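Local coordinates for phosphate-binding protein (Xanthomonas axonopodis pv. citri, PDB 5UB6) that probably serves as the periplasmic substrate-binding component of a phosphate- or phosphonate-type ABC transporter, and here holds a pyrophosphate between its two lobes, at residues M84-G89 and D250-R255; S64-A69 and V209-E214; G162-V167 and G179-V184. One frame throughout, in Å; residues are numbered along the deposited sequence.

Contact 1: M84-G89 and D250-R255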
loop_
_atom_site.group_PDB
_atom_site.type_symbol
_atom_site.label_atom_id
_atom_site.label_comp_id
_atom_site.label_asym_id
_atom_site.label_seq_id
_atom_site.Cartn_x
_atom_site.Cartn_y
_atom_site.Cartn_z
ATOM N N MET A 84 -9.592 8.610 6.275
ATOM C CA MET A 84 -9.212 7.194 6.398
ATOM C C MET A 84 -10.155 6.349 5.523
ATOM O O MET A 84 -11.320 6.633 5.387
ATOM C CB MET A 84 -9.240 6.710 7.854
ATOM C CG MET A 84 -8.411 7.553 8.838
ATOM S SD MET A 84 -6.669 7.648 8.400
ATOM C CE MET A 84 -6.272 5.893 8.436
ATOM N N THR A 85 -9.619 5.301 4.929
ATOM C CA THR A 85 -10.342 4.508 3.948
ATOM C C THR A 85 -10.376 3.102 4.442
ATOM O O THR A 85 -9.376 2.586 4.947
ATOM C CB THR A 85 -9.665 4.657 2.589
ATOM O OG1 THR A 85 -9.543 6.062 2.308
ATOM C CG2 THR A 85 -10.444 3.975 1.471
ATOM N N GLU A 86 -11.558 2.511 4.336
ATOM C CA GLU A 86 -11.838 1.152 4.749
ATOM C C GLU A 86 -12.086 0.391 3.455
ATOM O O GLU A 86 -12.828 0.873 2.609
ATOM C CB GLU A 86 -13.094 1.157 5.628
ATOM C CG GLU A 86 -13.689 -0.215 5.918
ATOM C CD GLU A 86 -15.139 -0.145 6.407
ATOM O OE1 GLU A 86 -15.359 0.501 7.467
ATOM O OE2 GLU A 86 -16.038 -0.715 5.726
ATOM N N ARG A 87 -11.443 -0.759 3.271
ATOM C CA ARG A 87 -11.584 -1.534 2.047
ATOM C C ARG A 87 -11.889 -2.979 2.400
ATOM O O ARG A 87 -11.313 -3.542 3.350
ATOM C CB ARG A 87 -10.313 -1.472 1.162
ATOM C CG ARG A 87 -9.667 -0.086 1.118
ATOM C CD ARG A 87 -9.157 0.404 -0.214
ATOM N NE ARG A 87 -7.745 0.145 -0.438
ATOM C CZ ARG A 87 -6.864 0.978 -1.029
ATOM N NH1 ARG A 87 -7.182 2.192 -1.448
ATOM N NH2 ARG A 87 -5.623 0.573 -1.203
ATOM N N GLY A 88 -12.760 -3.585 1.611
ATOM C CA GLY A 88 -13.182 -4.983 1.862
ATOM C C GLY A 88 -13.846 -5.187 3.214
ATOM O O GLY A 88 -13.742 -6.253 3.792
ATOM N N GLY A 89 -14.528 -4.167 3.718
ATOM C CA GLY A 89 -15.108 -4.232 5.052
ATOM C C GLY A 89 -14.100 -4.110 6.203
ATOM O O GLY A 89 -14.473 -4.246 7.348
ATOM N N ASP A 250 -12.672 -1.794 -3.878
ATOM C CA ASP A 250 -13.720 -2.254 -2.979
ATOM C C ASP A 250 -13.766 -1.388 -1.719
ATOM O O ASP A 250 -13.623 -1.848 -0.611
ATOM C CB ASP A 250 -13.541 -3.749 -2.660
ATOM C CG ASP A 250 -14.798 -4.379 -2.005
ATOM O OD1 ASP A 250 -15.918 -3.957 -2.302
ATOM O OD2 ASP A 250 -14.665 -5.301 -1.188
ATOM N N THR A 251 -13.948 -0.095 -1.914
ATOM C CA THR A 251 -13.981 0.838 -0.803
ATOM C C THR A 251 -15.359 0.748 -0.195
ATOM O O THR A 251 -16.322 0.918 -0.895
ATOM C CB THR A 251 -13.676 2.264 -1.257
ATOM O OG1 THR A 251 -12.298 2.330 -1.650
ATOM C CG2 THR A 251 -13.920 3.246 -0.115
ATOM N N THR A 252 -15.418 0.422 1.084
ATOM C CA THR A 252 -16.665 0.169 1.814
ATOM C C THR A 252 -16.881 1.248 2.866
ATOM O O THR A 252 -17.851 1.200 3.597
ATOM C CB THR A 252 -16.632 -1.226 2.508
ATOM O OG1 THR A 252 -15.420 -1.330 3.272
ATOM C CG2 THR A 252 -16.704 -2.374 1.448
ATOM N N GLY A 253 -15.974 2.224 2.933
ATOM C CA GLY A 253 -16.018 3.237 3.969
ATOM C C GLY A 253 -14.960 4.344 3.822
ATOM O O GLY A 253 -13.813 4.079 3.482
ATOM N N PHE A 254 -15.366 5.581 4.096
ATOM C CA PHE A 254 -14.433 6.675 4.375
ATOM C C PHE A 254 -14.753 7.239 5.749
ATOM O O PHE A 254 -15.894 7.242 6.173
ATOM C CB PHE A 254 -14.579 7.827 3.366
ATOM C CG PHE A 254 -14.204 7.474 1.967
ATOM C CD1 PHE A 254 -12.884 7.275 1.615
ATOM C CD2 PHE A 254 -15.168 7.358 0.994
ATOM C CE1 PHE A 254 -12.540 6.945 0.315
ATOM C CE2 PHE A 254 -14.823 7.025 -0.309
ATOM C CZ PHE A 254 -13.507 6.827 -0.654
ATOM N N ARG A 255 -13.770 7.750 6.448
ATOM C CA ARG A 255 -14.100 8.415 7.690
ATOM C C ARG A 255 -13.049 9.479 8.019
ATOM O O ARG A 255 -11.938 9.479 7.473
ATOM C CB ARG A 255 -14.308 7.391 8.832
ATOM C CG ARG A 255 -13.105 6.537 9.111
ATOM C CD ARG A 255 -13.389 5.326 10.008
ATOM N NE ARG A 255 -12.094 4.997 10.617
ATOM C CZ ARG A 255 -11.074 4.361 10.030
ATOM N NH1 ARG A 255 -11.164 3.839 8.804
ATOM N NH2 ARG A 255 -9.931 4.211 10.715
HETATM O O HOH W 1 -8.956 2.471 7.687
HETATM O O HOH W 2 -9.592 3.049 -1.711
#

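Contact 2: S64-A69 and V209-E214. With POP (pyrophosphate 2-), chain C.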
loop_
_atom_site.group_PDB
_atom_site.type_symbol
_atom_site.label_atom_id
_atom_site.label_comp_id
_atom_site.label_asym_id
_atom_site.label_seq_id
_atom_site.Cartn_x
_atom_site.Cartn_y
_atom_site.Cartn_z
ATOM N N SER A 64 -5.502 7.545 -3.551
ATOM C CA SER A 64 -5.973 6.628 -2.513
ATOM C C SER A 64 -4.915 5.547 -2.374
ATOM O O SER A 64 -4.717 4.784 -3.288
ATOM C CB SER A 64 -7.288 5.971 -2.899
ATOM O OG SER A 64 -7.699 5.064 -1.872
ATOM N N GLU A 65 -4.249 5.472 -1.222
ATOM C CA GLU A 65 -3.103 4.565 -1.028
ATOM C C GLU A 65 -3.193 3.816 0.307
ATOM O O GLU A 65 -3.888 4.250 1.245
ATOM C CB GLU A 65 -1.764 5.347 -1.115
ATOM C CG GLU A 65 -1.493 6.007 -2.484
ATOM C CD GLU A 65 -1.174 5.020 -3.617
ATOM O OE1 GLU A 65 -0.611 3.932 -3.337
ATOM O OE2 GLU A 65 -1.463 5.356 -4.796
ATOM N N THR A 66 -2.445 2.720 0.387
ATOM C CA THR A 66 -2.200 2.071 1.651
ATOM C C THR A 66 -1.300 2.979 2.450
ATOM O O THR A 66 -0.556 3.803 1.894
ATOM C CB THR A 66 -1.573 0.691 1.508
ATOM O OG1 THR A 66 -0.295 0.814 0.898
ATOM C CG2 THR A 66 -2.432 -0.217 0.660
ATOM N N THR A 67 -1.392 2.836 3.768
ATOM C CA THR A 67 -0.866 3.834 4.680
ATOM C C THR A 67 0.641 4.007 4.695
ATOM O O THR A 67 1.087 5.104 4.962
ATOM C CB THR A 67 -1.401 3.590 6.104
ATOM O OG1 THR A 67 -1.207 2.210 6.457
ATOM C CG2 THR A 67 -2.896 3.917 6.122
ATOM N N GLY A 68 1.422 2.952 4.413
ATOM C CA GLY A 68 2.870 3.093 4.339
ATOM C C GLY A 68 3.245 3.953 3.129
ATOM O O GLY A 68 3.992 4.943 3.232
ATOM N N ALA A 69 2.690 3.587 1.983
ATOM C CA ALA A 69 2.850 4.361 0.768
ATOM C C ALA A 69 2.414 5.790 0.929
ATOM O O ALA A 69 3.051 6.690 0.381
ATOM C CB ALA A 69 2.067 3.720 -0.354
ATOM N N VAL A 209 -2.024 -1.997 10.966
ATOM C CA VAL A 209 -2.061 -0.573 10.680
ATOM C C VAL A 209 -3.355 -0.286 9.944
ATOM O O VAL A 209 -3.998 -1.211 9.445
ATOM C CB VAL A 209 -0.830 -0.066 9.878
ATOM C CG1 VAL A 209 0.456 -0.326 10.657
ATOM C CG2 VAL A 209 -0.780 -0.718 8.526
ATOM N N PRO A 210 -3.747 0.998 9.879
ATOM C CA PRO A 210 -4.921 1.302 9.075
ATOM C C PRO A 210 -4.645 0.944 7.622
ATOM O O PRO A 210 -3.536 1.152 7.138
ATOM C CB PRO A 210 -5.126 2.801 9.268
ATOM C CG PRO A 210 -4.307 3.161 10.463
ATOM C CD PRO A 210 -3.128 2.221 10.393
ATOM N N ARG A 211 -5.678 0.421 6.990
ATOM C CA ARG A 211 -5.604 -0.189 5.672
ATOM C C ARG A 211 -5.218 0.812 4.566
ATOM O O ARG A 211 -4.311 0.546 3.753
ATOM C CB ARG A 211 -6.972 -0.832 5.381
ATOM C CG ARG A 211 -7.126 -1.507 4.034
ATOM C CD ARG A 211 -6.379 -2.817 3.965
ATOM N NE ARG A 211 -6.559 -3.432 2.653
ATOM C CZ ARG A 211 -5.797 -3.125 1.623
ATOM N NH1 ARG A 211 -4.848 -2.226 1.782
ATOM N NH2 ARG A 211 -5.991 -3.694 0.441
ATOM N N ALA A 212 -5.870 1.968 4.549
ATOM C CA ALA A 212 -5.680 2.960 3.464
ATOM C C ALA A 212 -6.115 4.366 3.841
ATOM O O ALA A 212 -6.840 4.610 4.845
ATOM C CB ALA A 212 -6.415 2.503 2.200
ATOM N N VAL A 213 -5.651 5.316 3.050
ATOM C CA VAL A 213 -5.918 6.726 3.350
ATOM C C VAL A 213 -6.059 7.452 2.045
ATOM O O VAL A 213 -5.320 7.176 1.102
ATOM C CB VAL A 213 -4.798 7.297 4.257
ATOM C CG1 VAL A 213 -3.432 7.121 3.627
ATOM C CG2 VAL A 213 -5.024 8.743 4.655
ATOM N N GLU A 214 -7.007 8.377 1.979
ATOM C CA GLU A 214 -7.055 9.341 0.900
ATOM C C GLU A 214 -6.105 10.492 1.183
ATOM O O GLU A 214 -6.118 11.070 2.273
ATOM C CB GLU A 214 -8.471 9.866 0.692
ATOM C CG GLU A 214 -9.525 8.777 0.528
ATOM C CD GLU A 214 -9.142 7.808 -0.558
ATOM O OE1 GLU A 214 -9.076 8.242 -1.773
ATOM O OE2 GLU A 214 -8.904 6.639 -0.189
HETATM P P1 POP C . -2.145 -3.007 -2.140
HETATM O O1 POP C . -1.980 -1.658 -2.836
HETATM O O2 POP C . -3.490 -3.466 -1.604
HETATM O O3 POP C . -1.398 -4.102 -2.824
HETATM O O POP C . -1.448 -2.778 -0.730
HETATM P P2 POP C . 0.102 -2.732 -0.366
HETATM O O4 POP C . 0.498 -1.233 -0.283
HETATM O O5 POP C . 0.105 -3.426 0.958
HETATM O O6 POP C . 0.980 -3.392 -1.468
#

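Contact 3: G162-V167 and G179-V184. With POP (pyrophosphate 2-), chain C.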
loop_
_atom_site.group_PDB
_atom_site.type_symbol
_atom_site.label_atom_id
_atom_site.label_comp_id
_atom_site.label_asym_id
_atom_site.label_seq_id
_atom_site.Cartn_x
_atom_site.Cartn_y
_atom_site.Cartn_z
ATOM N N GLY A 162 8.432 -8.145 -7.325
ATOM C CA GLY A 162 7.325 -7.411 -7.972
ATOM C C GLY A 162 5.938 -7.748 -7.421
ATOM O O GLY A 162 5.486 -7.170 -6.416
ATOM N N SER A 163 5.287 -8.712 -8.067
ATOM C CA SER A 163 3.888 -8.996 -7.834
ATOM C C SER A 163 3.673 -9.778 -6.562
ATOM O O SER A 163 4.542 -10.547 -6.145
ATOM C CB SER A 163 3.294 -9.785 -9.016
ATOM O OG SER A 163 3.455 -11.194 -8.843
ATOM N N LYS A 164 2.485 -9.630 -5.975
ATOM C CA LYS A 164 2.082 -10.505 -4.857
ATOM C C LYS A 164 2.065 -12.017 -5.222
ATOM O O LYS A 164 2.499 -12.855 -4.425
ATOM C CB LYS A 164 0.716 -10.112 -4.339
ATOM C CG LYS A 164 0.644 -8.735 -3.717
ATOM C CD LYS A 164 -0.784 -8.206 -3.754
ATOM C CE LYS A 164 -0.800 -6.705 -3.525
ATOM N NZ LYS A 164 -0.009 -6.280 -2.324
ATOM N N LEU A 165 1.543 -12.351 -6.411
ATOM C CA LEU A 165 1.550 -13.735 -6.915
ATOM C C LEU A 165 2.961 -14.296 -6.992
ATOM O O LEU A 165 3.174 -15.466 -6.735
ATOM C CB LEU A 165 0.881 -13.822 -8.300
ATOM C CG LEU A 165 0.787 -15.224 -8.942
ATOM C CD1 LEU A 165 0.349 -16.310 -7.969
ATOM C CD2 LEU A 165 -0.150 -15.228 -10.143
ATOM N N ASN A 166 3.916 -13.441 -7.352
ATOM C CA ASN A 166 5.333 -13.827 -7.420
ATOM C C ASN A 166 5.948 -14.117 -6.080
ATOM O O ASN A 166 6.796 -14.984 -5.965
ATOM C CB ASN A 166 6.167 -12.772 -8.166
ATOM C CG ASN A 166 6.046 -12.913 -9.668
ATOM O OD1 ASN A 166 5.331 -13.744 -10.120
ATOM N ND2 ASN A 166 6.706 -12.079 -10.416
ATOM N N VAL A 167 5.515 -13.412 -5.053
ATOM C CA VAL A 167 6.001 -13.730 -3.725
ATOM C C VAL A 167 5.562 -15.131 -3.361
ATOM O O VAL A 167 6.346 -15.923 -2.847
ATOM C CB VAL A 167 5.449 -12.734 -2.702
ATOM C CG1 VAL A 167 5.787 -13.189 -1.289
ATOM C CG2 VAL A 167 5.993 -11.333 -3.028
ATOM N N GLY A 179 8.023 -15.586 2.409
ATOM C CA GLY A 179 7.280 -14.583 1.661
ATOM C C GLY A 179 6.561 -13.655 2.620
ATOM O O GLY A 179 6.224 -14.061 3.740
ATOM N N ALA A 180 6.350 -12.415 2.182
ATOM C CA ALA A 180 5.585 -11.386 2.941
ATOM C C ALA A 180 4.379 -10.929 2.127
ATOM O O ALA A 180 4.511 -10.534 0.971
ATOM C CB ALA A 180 6.451 -10.183 3.236
ATOM N N LEU A 181 3.216 -11.057 2.743
ATOM C CA LEU A 181 1.930 -10.635 2.192
ATOM C C LEU A 181 1.067 -10.124 3.330
ATOM O O LEU A 181 1.306 -10.506 4.481
ATOM C CB LEU A 181 1.182 -11.839 1.610
ATOM C CG LEU A 181 1.501 -12.329 0.222
ATOM C CD1 LEU A 181 0.352 -13.229 -0.196
ATOM C CD2 LEU A 181 1.699 -11.209 -0.785
ATOM N N SER A 182 0.056 -9.305 2.991
ATOM C CA SER A 182 -0.954 -8.854 3.968
ATOM C C SER A 182 -1.882 -10.017 4.261
ATOM O O SER A 182 -2.010 -10.928 3.434
ATOM C CB SER A 182 -1.785 -7.671 3.465
ATOM O OG SER A 182 -2.743 -8.103 2.546
ATOM N N ASN A 183 -2.490 -9.990 5.443
ATOM C CA ASN A 183 -3.480 -10.987 5.811
ATOM C C ASN A 183 -4.585 -11.037 4.780
ATOM O O ASN A 183 -5.133 -12.084 4.504
ATOM C CB ASN A 183 -4.042 -10.727 7.213
ATOM C CG ASN A 183 -4.703 -9.336 7.346
ATOM O OD1 ASN A 183 -4.161 -8.307 6.942
ATOM N ND2 ASN A 183 -5.865 -9.325 7.922
ATOM N N VAL A 184 -4.907 -9.895 4.210
ATOM C CA VAL A 184 -5.956 -9.809 3.222
ATOM C C VAL A 184 -5.542 -10.462 1.893
ATOM O O VAL A 184 -6.341 -11.138 1.257
ATOM C CB VAL A 184 -6.359 -8.328 2.976
ATOM C CG1 VAL A 184 -7.344 -8.215 1.796
ATOM C CG2 VAL A 184 -6.978 -7.744 4.243
HETATM P P1 POP C . -2.145 -3.007 -2.140
HETATM O O1 POP C . -1.980 -1.658 -2.836
HETATM O O2 POP C . -3.490 -3.466 -1.604
HETATM O O3 POP C . -1.398 -4.102 -2.824
HETATM O O POP C . -1.448 -2.778 -0.730
HETATM P P2 POP C . 0.102 -2.732 -0.366
HETATM O O4 POP C . 0.498 -1.233 -0.283
HETATM O O5 POP C . 0.105 -3.426 0.958
HETATM O O6 POP C . 0.980 -3.392 -1.468
#

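Contact 1: M84-G89 and D250-R255
A classic beta bulge interrupts the antiparallel pairing of strands 79-87 and 251-255: Thr252 and Gly253 both face Glu86. Thr252 N gives Glu86 O a bond of 3.0 Å, whereas the one from Gly253 N to the same oxygen is weak; in return Glu86 N reaches Gly253 O almost straight, at 171°. Glu86 CG stands anti to the backbone N (chi1 168°), and the extended chain crosses Thr252 at about a right angle. Thr252 OG1 donates to Glu86 OE2 at 2.6 Å, meeting it on the anti side, and accepts from Gly89 N at 3.0 Å, tying strand 251-255 to the turn that follows strand 79-87. At the other end of the pairing, Met84 CB lies over one face of the Arg255 guanidinium, 3.6 Å from Arg255 NH1, and a water links that NH1 to Thr85 O. On the other face of the sheet Thr85 OG1, bonded to Glu214, sits at the edge of the Phe254 ring, while Thr251 CG2 lies over a face of that ring. A second water joins Arg87 NH1 to Thr251 OG1, which is also hydrogen-bonded to Phe248 O. The Thr252 hydroxyl is gripped as both donor and acceptor, which probably fixes its rotation.

Contact 2: S64-A69 and V209-E214
Thr67 OG1 stands between its own backbone N and carbonyl carbon (chi1 50°), which carries the hydroxyl to Pro210 O, 2.6 Å away and met nearly head-on. Thr66 has the same kind of first torsion, 63°, but its side chain leaves the pairing and turns to the pyrophosphate: Thr66 OG1 donates to O4 of the ligand in a very short bond and is also hydrogen-bonded to Thr124 OG1. In the conformer described, one of two modelled, Arg211 NH2 donates to pyrophosphate O2 at 3.2 Å, so this bond is less certain. In that conformer Thr66 CG2 also meets the guanidinium edge, 3.3 Å from Arg211 NH1.

Behind the site, Glu65 and Val213 form an antiparallel hydrogen-bonded pair, with Val213 N to Glu65 O at 2.7 Å and Glu65 N to Val213 O at 3.1 Å. Ser64 and Glu214 are the neighbouring non-hydrogen-bonded pair; Ser64 OG donates to the syn lone pair of Glu214 OE2 at 2.6 Å. That carboxylate is buried, and Thr85 OG1 and Trp62 NE1 supply further bonds to it, which would probably favour its ionised form.

Close to this pairing the chain passes from strand 62-66 into helix 67-75, placing Thr66 at the anion. The amide of Ala69, in the first turn, holds Thr124 OG1, a partner of Thr66, and Thr124 N, Ser123 and Ser125 also bind the pyrophosphate, consistent with phosphate-type recognition in periplasmic binding proteins. Strand 209-217 lies between strands 62-66 and 79-87, exchanging backbone bonds with both, and helix 259-279 packs on Thr67 through Leu265 and Leu268.

Contact 3: G162-V167 and G179-V184
The start of helix 164-172 packs against strand 178-182 on one side of the ligand cleft, and Lys164, in the first turn of that helix, reaches from the contact into the pyrophosphate site. The meeting itself is apolar. Leu181 CD2 lies 3.8 Å from Lys164 CB and 4.0 Å from Lys164 CG, so the leucine touches the root of the lysine chain rather than its charged end. One turn on, Val167 has CG1 anti to the backbone N (chi1 172°), which directs this methyl onto the strand backbone, 3.6 Å from both Gly179 CA and Ala180 N. Gly179 brings no side chain of its own here, and the methyl can settle directly on the main chain. Val167 CB and Leu181 CD2 are more distant, at 4.5 Å. Phe98 of strand 92-100 touches both Val167 and Leu181, adding an aromatic neighbour to this small apolar cluster.

Ser163 is the N-cap of the helix, its OG accepting from Asn166 N at 2.7 Å. Beyond the leucine the Lys164 chain runs nearly extended and then bends at its last torsion (chi4 -50°), turning the ammonium to the ligand. Lys164 NZ donates to pyrophosphate O6 at 3.2 Å; a second bond, to O3, is weak and the position of that oxygen is less sure. The same nitrogen forms a salt bridge with Asp185 and a hydrogen bond to Gln119.

The lysine thus has two roles: its first methylenes are packed by Leu181, while its ammonium binds both the ligand and the Asp185 carboxylate. The positive charge probably offsets part of the negative charge of the pyrophosphate, and Asp185 and Gln119 probably help to place it.

Overall arrangement
Contacts 1 and 2 are neighbours, their centres 10 Å apart, and share a sheet in which strand 79-87 lies between strands 209-217 and 251-255. They touch directly, and along the chain their segments alternate, 64-69, 84-89, 209-214 and 250-255, so both unite early and late parts of the sequence. Contact 3 is nested within the chain spanned by each of them; its centre lies about 17 Å from that of contact 2 and about 21 Å from that of contact 1. Pyrophosphate is touched by both contact 2 and contact 3, from the two sides of the cleft, as expected of a two-lobed periplasmic binding protein whose lobes enclose the ligand.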